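Local coordinates for phosphoethanolamine N-methyltransferase 1 (Haemonchus contortus, PDB 4KRG), which probably methylates phosphoethanolamine with S-adenosylmethionine as methyl donor, in the route to phosphocholine in this parasitic nematode, at residues 313-323 with 341-352; 399-409 with 457-466. All blocks are in the same frame, centred on the assembly; numbering follows the deposited sequence.

Contact 1 of 2, residues 313-323 with 341-352; sequences NSHLLAEKFTC and KANNQKDQRVRF. With BOG (octyl beta-D-glucopyranoside), chain F; BOG (octyl beta-D-glucopyranoside), chain E.
His315 leads a water-bridged packing of helix 314-321 on the end of helix 332-345 and the start of strand 350-354. His315 meets Lys341, Gln345 and Val350, while Ala318 meets Val350 and Arg349. The His315 ring is clamped between two CH-pi contacts. Val350 CG1 lies over one face, 4.0 Å from the ring centroid, and Gln345 CG lies over the opposite face. Waters sit in the ring plane at both nitrogens. One joins His315 ND1 to Lys341 NZ; the other joins His315 NE2 to Ala342 O and Asp347 N. Each ring nitrogen thus has a water partner, which would help hold the ring's orientation. Lys341 is fully extended and runs past the ring in the opposite direction, with CE 3.4 Å from His315 ND1. Its NZ makes a weak bond to Asn313 OD1, the oxygen that also caps the helix at Leu316 N. Asn313 ND2 bonds to Asp280.

The link between helix 332-345 and the strand holds an Asx turn, in which Asp347 OD1 accepts from Arg349 N at 3.0 Å. Arg349 also grips the carboxylate side-on, with NE on OD1 and NH2 on OD2 (2.6 Å). Its bend at chi3 (-62°) turns the guanidinium back to Asp347. Ala318 O lies over one face of that group without a hydrogen bond. Nearby, Ala318 CB meets Val350 CG2 at 3.6 Å.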
loop_
_atom_site.group_PDB
_atom_site.type_symbol
_atom_site.label_atom_id
_atom_site.label_comp_id
_atom_site.label_asym_id
_atom_site.label_seq_id
_atom_site.Cartn_x
_atom_site.Cartn_y
_atom_site.Cartn_z
ATOM N N ASN A 313 10.709 -10.969 -12.000
ATOM C CA ASN A 313 10.827 -11.834 -10.834
ATOM C C ASN A 313 11.797 -11.197 -9.848
ATOM O O ASN A 313 12.988 -11.520 -9.826
ATOM C CB ASN A 313 11.311 -13.221 -11.252
ATOM C CG ASN A 313 11.236 -14.232 -10.136
ATOM O OD1 ASN A 313 11.092 -13.877 -8.963
ATOM N ND2 ASN A 313 11.340 -15.510 -10.494
ATOM N N SER A 314 11.272 -10.280 -9.042
ATOM C CA SER A 314 12.095 -9.479 -8.148
ATOM C C SER A 314 12.785 -10.319 -7.080
ATOM O O SER A 314 13.869 -9.969 -6.606
ATOM C CB SER A 314 11.259 -8.362 -7.518
ATOM O OG SER A 314 10.934 -7.378 -8.485
ATOM N N HIS A 315 12.162 -11.427 -6.698
ATOM C CA HIS A 315 12.790 -12.317 -5.741
ATOM C C HIS A 315 14.013 -12.984 -6.345
ATOM O O HIS A 315 15.051 -13.072 -5.701
ATOM C CB HIS A 315 11.796 -13.330 -5.182
ATOM C CG HIS A 315 10.979 -12.787 -4.051
ATOM N ND1 HIS A 315 9.762 -12.172 -4.236
ATOM C CD2 HIS A 315 11.230 -12.737 -2.721
ATOM C CE1 HIS A 315 9.289 -11.777 -3.071
ATOM N NE2 HIS A 315 10.158 -12.107 -2.131
ATOM N N LEU A 316 13.900 -13.425 -7.592
ATOM C CA LEU A 316 15.042 -14.018 -8.275
ATOM C C LEU A 316 16.126 -12.969 -8.522
ATOM O O LEU A 316 17.321 -13.256 -8.428
ATOM C CB LEU A 316 14.605 -14.658 -9.591
ATOM C CG LEU A 316 15.733 -15.312 -10.383
ATOM C CD1 LEU A 316 16.281 -16.494 -9.601
ATOM C CD2 LEU A 316 15.236 -15.746 -11.741
ATOM N N LEU A 317 15.703 -11.747 -8.829
ATOM C CA LEU A 317 16.636 -10.650 -9.003
ATOM C C LEU A 317 17.470 -10.468 -7.741
ATOM O O LEU A 317 18.688 -10.539 -7.787
ATOM C CB LEU A 317 15.887 -9.365 -9.333
ATOM C CG LEU A 317 16.761 -8.214 -9.815
ATOM C CD1 LEU A 317 17.453 -8.598 -11.098
ATOM C CD2 LEU A 317 15.918 -6.968 -10.031
ATOM N N ALA A 318 16.803 -10.259 -6.611
ATOM C CA ALA A 318 17.491 -10.096 -5.336
ATOM C C ALA A 318 18.383 -11.286 -4.989
ATOM O O ALA A 318 19.462 -11.122 -4.421
ATOM C CB ALA A 318 16.494 -9.859 -4.230
ATOM N N GLU A 319 17.928 -12.491 -5.310
ATOM C CA GLU A 319 18.706 -13.686 -4.992
ATOM C C GLU A 319 19.977 -13.773 -5.819
ATOM O O GLU A 319 21.069 -13.935 -5.279
ATOM C CB GLU A 319 17.885 -14.960 -5.196
ATOM C CG GLU A 319 18.703 -16.214 -4.918
ATOM C CD GLU A 319 17.985 -17.496 -5.270
ATOM O OE1 GLU A 319 17.082 -17.461 -6.133
ATOM O OE2 GLU A 319 18.333 -18.545 -4.685
ATOM N N LYS A 320 19.827 -13.664 -7.135
ATOM C CA LYS A 320 20.939 -13.873 -8.052
ATOM C C LYS A 320 21.973 -12.755 -8.028
ATOM O O LYS A 320 23.148 -12.999 -8.271
ATOM C CB LYS A 320 20.423 -14.088 -9.477
ATOM C CG LYS A 320 19.734 -15.423 -9.698
ATOM C CD LYS A 320 20.703 -16.591 -9.525
ATOM C CE LYS A 320 20.020 -17.913 -9.816
ATOM N NZ LYS A 320 20.828 -19.060 -9.329
ATOM N N PHE A 321 21.547 -11.531 -7.743
ATOM C CA PHE A 321 22.490 -10.418 -7.755
ATOM C C PHE A 321 22.793 -9.841 -6.377
ATOM O O PHE A 321 23.479 -8.827 -6.266
ATOM C CB PHE A 321 22.041 -9.340 -8.741
ATOM C CG PHE A 321 22.001 -9.821 -10.165
ATOM C CD1 PHE A 321 23.180 -10.031 -10.873
ATOM C CD2 PHE A 321 20.793 -10.091 -10.789
ATOM C CE1 PHE A 321 23.149 -10.489 -12.181
ATOM C CE2 PHE A 321 20.755 -10.551 -12.095
ATOM C CZ PHE A 321 21.935 -10.750 -12.792
ATOM N N THR A 322 22.313 -10.522 -5.340
ATOM C CA THR A 322 22.515 -10.104 -3.953
ATOM C C THR A 322 22.220 -8.633 -3.789
ATOM O O THR A 322 23.041 -7.889 -3.255
ATOM C CB THR A 322 23.949 -10.368 -3.475
ATOM O OG1 THR A 322 24.859 -9.542 -4.209
ATOM C CG2 THR A 322 24.307 -11.824 -3.679
ATOM N N CYS A 323 21.050 -8.219 -4.260
ATOM C CA CYS A 323 20.676 -6.815 -4.258
ATOM C C CYS A 323 19.332 -6.625 -3.579
ATOM O O CYS A 323 18.590 -7.584 -3.391
ATOM C CB CYS A 323 20.596 -6.289 -5.692
ATOM S SG CYS A 323 19.232 -6.974 -6.672
ATOM N N LYS A 341 3.349 -13.417 -1.985
ATOM C CA LYS A 341 4.644 -14.017 -2.283
ATOM C C LYS A 341 5.724 -13.537 -1.307
ATOM O O LYS A 341 6.492 -14.343 -0.785
ATOM C CB LYS A 341 5.063 -13.737 -3.730
ATOM C CG LYS A 341 6.376 -14.427 -4.092
ATOM C CD LYS A 341 6.857 -14.140 -5.504
ATOM C CE LYS A 341 8.191 -14.860 -5.712
ATOM N NZ LYS A 341 8.755 -14.783 -7.099
ATOM N N ALA A 342 5.758 -12.233 -1.040
ATOM C CA ALA A 342 6.771 -11.662 -0.157
ATOM C C ALA A 342 6.737 -12.280 1.240
ATOM O O ALA A 342 7.777 -12.554 1.827
ATOM C CB ALA A 342 6.637 -10.134 -0.085
ATOM N N ASN A 343 5.539 -12.512 1.768
ATOM C CA ASN A 343 5.413 -13.092 3.101
ATOM C C ASN A 343 5.851 -14.542 3.169
ATOM O O ASN A 343 6.354 -15.001 4.192
ATOM C CB ASN A 343 3.980 -12.971 3.611
ATOM C CG ASN A 343 3.801 -11.807 4.541
ATOM O OD1 ASN A 343 4.463 -10.782 4.400
ATOM N ND2 ASN A 343 2.912 -11.960 5.509
ATOM N N ASN A 344 5.643 -15.273 2.083
ATOM C CA ASN A 344 6.051 -16.664 2.053
ATOM C C ASN A 344 7.554 -16.824 1.835
ATOM O O ASN A 344 8.175 -17.688 2.439
ATOM C CB ASN A 344 5.229 -17.444 1.030
ATOM C CG ASN A 344 3.775 -17.602 1.461
ATOM O OD1 ASN A 344 3.481 -17.834 2.642
ATOM N ND2 ASN A 344 2.857 -17.461 0.508
ATOM N N GLN A 345 8.144 -15.967 1.007
ATOM C CA GLN A 345 9.581 -16.045 0.754
ATOM C C GLN A 345 10.414 -15.528 1.925
ATOM O O GLN A 345 11.454 -16.097 2.249
ATOM C CB GLN A 345 9.948 -15.310 -0.535
ATOM C CG GLN A 345 9.201 -15.824 -1.752
ATOM C CD GLN A 345 9.510 -17.276 -2.066
ATOM O OE1 GLN A 345 10.652 -17.718 -1.946
ATOM N NE2 GLN A 345 8.490 -18.027 -2.467
ATOM N N LYS A 346 9.957 -14.454 2.560
ATOM C CA LYS A 346 10.687 -13.859 3.673
ATOM C C LYS A 346 12.126 -13.491 3.311
ATOM O O LYS A 346 13.056 -13.833 4.037
ATOM C CB LYS A 346 10.650 -14.770 4.900
ATOM C CG LYS A 346 9.244 -15.112 5.329
ATOM C CD LYS A 346 9.188 -15.764 6.703
ATOM C CE LYS A 346 7.758 -16.170 7.056
ATOM N NZ LYS A 346 7.183 -17.101 6.037
ATOM N N ASP A 347 12.288 -12.812 2.176
ATOM C CA ASP A 347 13.547 -12.168 1.805
ATOM C C ASP A 347 13.347 -10.671 1.998
ATOM O O ASP A 347 12.681 -10.018 1.188
ATOM C CB ASP A 347 13.905 -12.461 0.348
ATOM C CG ASP A 347 15.279 -11.927 -0.039
ATOM O OD1 ASP A 347 15.776 -11.003 0.637
ATOM O OD2 ASP A 347 15.870 -12.432 -1.021
ATOM N N GLN A 348 13.934 -10.134 3.063
ATOM C CA GLN A 348 13.696 -8.757 3.470
ATOM C C GLN A 348 14.250 -7.737 2.474
ATOM O O GLN A 348 13.925 -6.549 2.534
ATOM C CB GLN A 348 14.264 -8.509 4.874
ATOM C CG GLN A 348 15.779 -8.598 4.967
ATOM C CD GLN A 348 16.480 -7.288 4.634
ATOM O OE1 GLN A 348 15.974 -6.201 4.927
ATOM N NE2 GLN A 348 17.648 -7.388 4.013
ATOM N N ARG A 349 15.081 -8.205 1.555
ATOM C CA ARG A 349 15.657 -7.331 0.548
ATOM C C ARG A 349 14.638 -6.912 -0.509
ATOM O O ARG A 349 14.872 -5.961 -1.248
ATOM C CB ARG A 349 16.841 -8.019 -0.126
ATOM C CG ARG A 349 17.976 -8.389 0.812
ATOM C CD ARG A 349 19.009 -9.209 0.082
ATOM N NE ARG A 349 18.431 -10.464 -0.387
ATOM C CZ ARG A 349 19.095 -11.414 -1.035
ATOM N NH1 ARG A 349 20.389 -11.273 -1.303
ATOM N NH2 ARG A 349 18.459 -12.514 -1.415
ATOM N N VAL A 350 13.517 -7.629 -0.580
ATOM C CA VAL A 350 12.521 -7.393 -1.625
ATOM C C VAL A 350 11.322 -6.653 -1.058
ATOM O O VAL A 350 10.742 -7.081 -0.060
ATOM C CB VAL A 350 12.039 -8.714 -2.277
ATOM C CG1 VAL A 350 10.983 -8.432 -3.328
ATOM C CG2 VAL A 350 13.198 -9.444 -2.913
ATOM N N ARG A 351 10.965 -5.534 -1.685
ATOM C CA ARG A 351 9.857 -4.703 -1.221
ATOM C C ARG A 351 8.952 -4.350 -2.394
ATOM O O ARG A 351 9.412 -4.252 -3.526
ATOM C CB ARG A 351 10.380 -3.414 -0.575
ATOM C CG ARG A 351 11.476 -3.606 0.451
ATOM C CD ARG A 351 10.972 -4.218 1.724
ATOM N NE ARG A 351 12.062 -4.595 2.622
ATOM C CZ ARG A 351 12.565 -3.815 3.571
ATOM N NH1 ARG A 351 12.078 -2.594 3.768
ATOM N NH2 ARG A 351 13.555 -4.259 4.331
ATOM N N PHE A 352 7.666 -4.166 -2.124
ATOM C CA PHE A 352 6.714 -3.765 -3.153
ATOM C C PHE A 352 5.955 -2.546 -2.683
ATOM O O PHE A 352 5.811 -2.316 -1.486
ATOM C CB PHE A 352 5.707 -4.887 -3.447
ATOM C CG PHE A 352 6.333 -6.140 -3.975
ATOM C CD1 PHE A 352 6.422 -6.364 -5.343
ATOM C CD2 PHE A 352 6.846 -7.095 -3.103
ATOM C CE1 PHE A 352 7.019 -7.529 -5.838
ATOM C CE2 PHE A 352 7.443 -8.252 -3.588
ATOM C CZ PHE A 352 7.528 -8.467 -4.957
HETATM C C1 BOG F . 24.177 -14.296 -11.583
HETATM O O1 BOG F . 23.347 -15.182 -12.261
HETATM C C2 BOG F . 24.884 -15.028 -10.458
HETATM O O2 BOG F . 23.914 -15.444 -9.504
HETATM C C3 BOG F . 25.919 -14.188 -9.790
HETATM O O3 BOG F . 26.641 -15.016 -8.834
HETATM C C4 BOG F . 26.883 -13.594 -10.764
HETATM O O4 BOG F . 27.754 -12.658 -10.092
HETATM C C5 BOG F . 26.172 -12.853 -11.886
HETATM O O5 BOG F . 25.142 -13.685 -12.546
HETATM C C6 BOG F . 27.168 -12.451 -12.883
HETATM O O6 BOG F . 27.128 -11.059 -13.022
HETATM C "C1'" BOG F . 22.068 -14.629 -12.586
HETATM C "C2'" BOG F . 21.128 -15.727 -13.168
HETATM C "C3'" BOG F . 19.860 -15.125 -13.768
HETATM C "C4'" BOG F . 19.117 -14.191 -13.033
HETATM C "C5'" BOG F . 18.326 -13.047 -13.735
HETATM C "C6'" BOG F . 16.879 -12.944 -13.230
HETATM C "C7'" BOG F . 16.093 -11.746 -13.822
HETATM C "C8'" BOG F . 15.029 -11.254 -12.898
HETATM C C1 BOG E . 19.113 4.635 -2.223
HETATM O O1 BOG E . 17.823 4.517 -1.747
HETATM C C2 BOG E . 19.824 5.809 -1.582
HETATM O O2 BOG E . 19.168 7.005 -1.972
HETATM C C3 BOG E . 21.249 5.857 -2.018
HETATM O O3 BOG E . 21.933 6.949 -1.342
HETATM C C4 BOG E . 21.954 4.567 -1.745
HETATM O O4 BOG E . 23.305 4.612 -2.244
HETATM C C5 BOG E . 21.219 3.404 -2.396
HETATM O O5 BOG E . 19.821 3.362 -1.943
HETATM C C6 BOG E . 21.853 2.130 -2.054
HETATM O O6 BOG E . 21.951 1.378 -3.222
HETATM C "C1'" BOG E . 16.918 4.011 -2.729
HETATM C "C2'" BOG E . 15.506 3.973 -2.090
HETATM C "C3'" BOG E . 15.482 3.153 -0.810
HETATM C "C4'" BOG E . 14.687 2.006 -0.725
HETATM C "C5'" BOG E . 15.170 0.828 0.167
HETATM C "C6'" BOG E . 14.135 -0.296 0.307
HETATM C "C7'" BOG E . 14.290 -1.418 -0.749
HETATM C "C8'" BOG E . 14.792 -2.682 -0.137
HETATM O O HOH W 1 14.445 -13.579 -2.931
HETATM O O HOH W 2 9.183 -12.054 -6.887
HETATM O O HOH W 3 10.040 -11.427 0.424
HETATM O O HOH W 4 21.589 -13.818 -2.516
#

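Contact 2 of 2, residues 399-409 with 457-466; sequences EAKVVLLEPVS and CNYLLIKASL
Strands 400-408 and 458-465 pair antiparallel, in unbroken register from Lys401 with Ser465 to Val408 with Asn458. The middle is tight. At the hydrogen-bonded pair Leu404 and Ile462, both N-O distances are 2.7 Å, and each donor lies in the plane of the carbonyl it meets. Toward Val402 and Ala464 the donors tilt out of plane, and Ala464 N to Val402 O lengthens to 3.2 Å.

Strand 400-408 also pairs in parallel with strand 372-378. Strand 458-465 is inserted antiparallel between 400-408 and 428-432, consistent with the last strand of a Rossmann-like methyltransferase sheet. On the face of Leu404 and Ile462, helix 413-422 covers the sheet through Val416 and Met420. On the other face Val403 CG1 meets Leu461 CD1 at 4.0 Å. Leu405 holds CG anti to N (chi1 -179°), which brings CD1 within 4.0 Å of Tyr459 CB. Tyr459 CE1 in turn touches Pro407 CB at 3.7 Å, and its OH bonds to Ser455.

Ser409 is exposed but still bonded: Asn458 ND2 donates to its backbone O (2.6 Å), which lies in the amide plane. The other end is looser and wetter. Leu466 N to Ala400 O is 3.3 Å, and a water accepts from Glu399 N and weakly bridges to Leu466 OXT, the C-terminal carboxylate.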
loop_
_atom_site.group_PDB
_atom_site.type_symbol
_atom_site.label_atom_id
_atom_site.label_comp_id
_atom_site.label_asym_id
_atom_site.label_seq_id
_atom_site.Cartn_x
_atom_site.Cartn_y
_atom_site.Cartn_z
ATOM N N GLU A 399 24.468 7.715 -14.336
ATOM C CA GLU A 399 24.885 6.556 -15.132
ATOM C C GLU A 399 24.209 5.242 -14.751
ATOM O O GLU A 399 24.693 4.175 -15.114
ATOM C CB GLU A 399 26.407 6.375 -15.102
ATOM C CG GLU A 399 27.198 7.637 -15.402
ATOM C CD GLU A 399 28.673 7.362 -15.632
ATOM O OE1 GLU A 399 29.358 6.930 -14.681
ATOM O OE2 GLU A 399 29.142 7.566 -16.771
ATOM N N ALA A 400 23.104 5.314 -14.019
ATOM C CA ALA A 400 22.339 4.117 -13.703
ATOM C C ALA A 400 21.975 3.426 -15.012
ATOM O O ALA A 400 21.645 4.091 -15.993
ATOM C CB ALA A 400 21.092 4.479 -12.940
ATOM N N LYS A 401 22.059 2.100 -15.034
ATOM C CA LYS A 401 21.729 1.336 -16.232
ATOM C C LYS A 401 20.295 0.848 -16.150
ATOM O O LYS A 401 19.780 0.594 -15.063
ATOM C CB LYS A 401 22.665 0.141 -16.381
ATOM C CG LYS A 401 24.126 0.515 -16.562
ATOM C CD LYS A 401 25.014 -0.718 -16.583
ATOM C CE LYS A 401 26.469 -0.338 -16.405
ATOM N NZ LYS A 401 26.852 0.709 -17.377
ATOM N N VAL A 402 19.645 0.722 -17.300
ATOM C CA VAL A 402 18.276 0.236 -17.335
ATOM C C VAL A 402 18.171 -0.945 -18.292
ATOM O O VAL A 402 18.987 -1.095 -19.203
ATOM C CB VAL A 402 17.280 1.338 -17.750
ATOM C CG1 VAL A 402 17.472 2.583 -16.897
ATOM C CG2 VAL A 402 17.450 1.682 -19.224
ATOM N N VAL A 403 17.180 -1.795 -18.051
ATOM C CA VAL A 403 16.867 -2.911 -18.931
ATOM C C VAL A 403 15.352 -2.951 -19.073
ATOM O O VAL A 403 14.631 -3.035 -18.076
ATOM C CB VAL A 403 17.383 -4.261 -18.370
ATOM C CG1 VAL A 403 17.039 -5.404 -19.312
ATOM C CG2 VAL A 403 18.880 -4.217 -18.142
ATOM N N LEU A 404 14.865 -2.861 -20.305
ATOM C CA LEU A 404 13.427 -2.845 -20.546
ATOM C C LEU A 404 13.012 -4.025 -21.408
ATOM O O LEU A 404 13.648 -4.301 -22.417
ATOM C CB LEU A 404 13.017 -1.554 -21.252
ATOM C CG LEU A 404 13.541 -0.260 -20.643
ATOM C CD1 LEU A 404 13.156 0.917 -21.517
ATOM C CD2 LEU A 404 13.007 -0.079 -19.235
ATOM N N LEU A 405 11.952 -4.720 -21.009
ATOM C CA LEU A 405 11.312 -5.700 -21.883
ATOM C C LEU A 405 10.020 -5.059 -22.357
ATOM O O LEU A 405 9.219 -4.587 -21.547
ATOM C CB LEU A 405 11.031 -7.012 -21.144
ATOM C CG LEU A 405 10.382 -8.160 -21.931
ATOM C CD1 LEU A 405 11.214 -8.547 -23.155
ATOM C CD2 LEU A 405 10.173 -9.365 -21.031
ATOM N N GLU A 406 9.824 -5.004 -23.667
ATOM C CA GLU A 406 8.702 -4.253 -24.213
ATOM C C GLU A 406 7.859 -5.053 -25.189
ATOM O O GLU A 406 8.387 -5.604 -26.148
ATOM C CB GLU A 406 9.212 -2.994 -24.915
ATOM C CG GLU A 406 9.775 -1.952 -23.986
ATOM C CD GLU A 406 8.719 -1.364 -23.078
ATOM O OE1 GLU A 406 7.528 -1.315 -23.475
ATOM O OE2 GLU A 406 9.084 -0.950 -21.956
ATOM N N PRO A 407 6.535 -5.105 -24.957
ATOM C CA PRO A 407 5.634 -5.670 -25.963
ATOM C C PRO A 407 5.413 -4.685 -27.114
ATOM O O PRO A 407 5.164 -3.502 -26.892
ATOM C CB PRO A 407 4.334 -5.881 -25.182
ATOM C CG PRO A 407 4.364 -4.835 -24.128
ATOM C CD PRO A 407 5.814 -4.693 -23.738
ATOM N N VAL A 408 5.544 -5.168 -28.343
ATOM C CA VAL A 408 5.321 -4.332 -29.516
ATOM C C VAL A 408 4.543 -5.116 -30.558
ATOM O O VAL A 408 4.374 -6.325 -30.435
ATOM C CB VAL A 408 6.642 -3.857 -30.151
ATOM C CG1 VAL A 408 7.481 -3.091 -29.150
ATOM C CG2 VAL A 408 7.422 -5.043 -30.721
ATOM N N SER A 409 4.061 -4.415 -31.576
ATOM C CA SER A 409 3.490 -5.061 -32.749
ATOM C C SER A 409 4.556 -5.048 -33.836
ATOM O O SER A 409 5.437 -5.906 -33.860
ATOM C CB SER A 409 2.220 -4.345 -33.217
ATOM O OG SER A 409 1.168 -4.517 -32.284
ATOM N N CYS A 457 2.111 -10.979 -28.148
ATOM C CA CYS A 457 2.804 -9.803 -28.659
ATOM C C CYS A 457 4.223 -10.137 -29.078
ATOM O O CYS A 457 4.754 -11.181 -28.705
ATOM C CB CYS A 457 2.856 -8.718 -27.584
ATOM S SG CYS A 457 1.277 -7.971 -27.264
ATOM N N ASN A 458 4.833 -9.245 -29.854
ATOM C CA ASN A 458 6.264 -9.313 -30.111
ATOM C C ASN A 458 7.005 -8.636 -28.958
ATOM O O ASN A 458 6.396 -7.879 -28.205
ATOM C CB ASN A 458 6.591 -8.648 -31.444
ATOM C CG ASN A 458 5.885 -9.306 -32.593
ATOM O OD1 ASN A 458 5.805 -10.529 -32.653
ATOM N ND2 ASN A 458 5.347 -8.508 -33.503
ATOM N N TYR A 459 8.300 -8.914 -28.804
ATOM C CA TYR A 459 9.048 -8.366 -27.675
ATOM C C TYR A 459 10.427 -7.839 -28.028
ATOM O O TYR A 459 11.181 -8.473 -28.762
ATOM C CB TYR A 459 9.159 -9.388 -26.538
ATOM C CG TYR A 459 7.867 -9.581 -25.797
ATOM C CD1 TYR A 459 7.485 -8.699 -24.794
ATOM C CD2 TYR A 459 7.017 -10.631 -26.113
ATOM C CE1 TYR A 459 6.291 -8.863 -24.118
ATOM C CE2 TYR A 459 5.819 -10.807 -25.443
ATOM C CZ TYR A 459 5.463 -9.919 -24.450
ATOM O OH TYR A 459 4.278 -10.081 -23.784
ATOM N N LEU A 460 10.738 -6.667 -27.484
ATOM C CA LEU A 460 12.064 -6.088 -27.595
ATOM C C LEU A 460 12.710 -6.074 -26.222
ATOM O O LEU A 460 12.056 -5.790 -25.212
ATOM C CB LEU A 460 11.990 -4.657 -28.130
ATOM C CG LEU A 460 11.352 -4.430 -29.499
ATOM C CD1 LEU A 460 11.285 -2.942 -29.807
ATOM C CD2 LEU A 460 12.121 -5.166 -30.584
ATOM N N LEU A 461 13.996 -6.387 -26.183
ATOM C CA LEU A 461 14.762 -6.287 -24.955
ATOM C C LEU A 461 15.719 -5.133 -25.159
ATOM O O LEU A 461 16.522 -5.144 -26.090
ATOM C CB LEU A 461 15.528 -7.581 -24.700
ATOM C CG LEU A 461 16.281 -7.716 -23.378
ATOM C CD1 LEU A 461 15.334 -7.578 -22.202
ATOM C CD2 LEU A 461 16.991 -9.059 -23.328
ATOM N N ILE A 462 15.616 -4.124 -24.303
ATOM C CA ILE A 462 16.384 -2.898 -24.475
ATOM C C ILE A 462 17.275 -2.623 -23.259
ATOM O O ILE A 462 16.851 -2.800 -22.116
ATOM C CB ILE A 462 15.443 -1.703 -24.728
ATOM C CG1 ILE A 462 14.503 -2.021 -25.896
ATOM C CG2 ILE A 462 16.242 -0.435 -24.994
ATOM C CD1 ILE A 462 13.276 -1.162 -25.953
ATOM N N LYS A 463 18.515 -2.213 -23.520
ATOM C CA LYS A 463 19.438 -1.805 -22.472
ATOM C C LYS A 463 19.932 -0.405 -22.801
ATOM O O LYS A 463 20.205 -0.101 -23.963
ATOM C CB LYS A 463 20.630 -2.765 -22.396
ATOM C CG LYS A 463 20.269 -4.204 -22.056
ATOM C CD LYS A 463 21.436 -5.156 -22.287
ATOM C CE LYS A 463 22.686 -4.736 -21.529
ATOM N NZ LYS A 463 22.464 -4.638 -20.060
ATOM N N ALA A 464 20.029 0.446 -21.783
ATOM C CA ALA A 464 20.571 1.791 -21.945
ATOM C C ALA A 464 21.030 2.335 -20.599
ATOM O O ALA A 464 21.051 1.616 -19.604
ATOM C CB ALA A 464 19.540 2.725 -22.579
ATOM N N SER A 465 21.412 3.600 -20.574
ATOM C CA SER A 465 21.745 4.248 -19.320
ATOM C C SER A 465 21.396 5.713 -19.432
ATOM O O SER A 465 21.034 6.188 -20.506
ATOM C CB SER A 465 23.226 4.080 -18.991
ATOM O OG SER A 465 24.029 4.842 -19.866
ATOM N N LEU A 466 21.506 6.427 -18.319
ATOM C CA LEU A 466 21.218 7.855 -18.295
ATOM C C LEU A 466 22.511 8.667 -18.269
ATOM O O LEU A 466 22.551 9.832 -18.671
ATOM C CB LEU A 466 20.355 8.190 -17.082
ATOM C CG LEU A 466 18.951 7.590 -17.131
ATOM C CD1 LEU A 466 18.334 7.575 -15.750
ATOM C CD2 LEU A 466 18.077 8.375 -18.093
ATOM O OXT LEU A 466 23.553 8.167 -17.847
HETATM O O HOH W 5 23.867 10.057 -15.404
HETATM O O HOH W 6 21.704 -1.514 -19.391
#

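How the contacts relate
Both contacts lie in the C-terminal half of the chain. Contact 1 closes before contact 2 opens, so they come in series. Their centres are about 22 Å apart, and their nearest atoms are about 8 Å apart without touching. The same run of paired strands links them: 350-354 pairs with 324-329, then come 297-302, 372-378, 400-408 and 458-465. Contact 1 packs a helix onto strand 350-354, where the run meets strand 208-218. Contact 2 joins two neighbouring strands farther along it. Through that pairing with 208-218, contact 1 faces the N-terminal half, which holds the substrate and S-adenosylhomocysteine. Contact 2 lies on the far side, near the chain end.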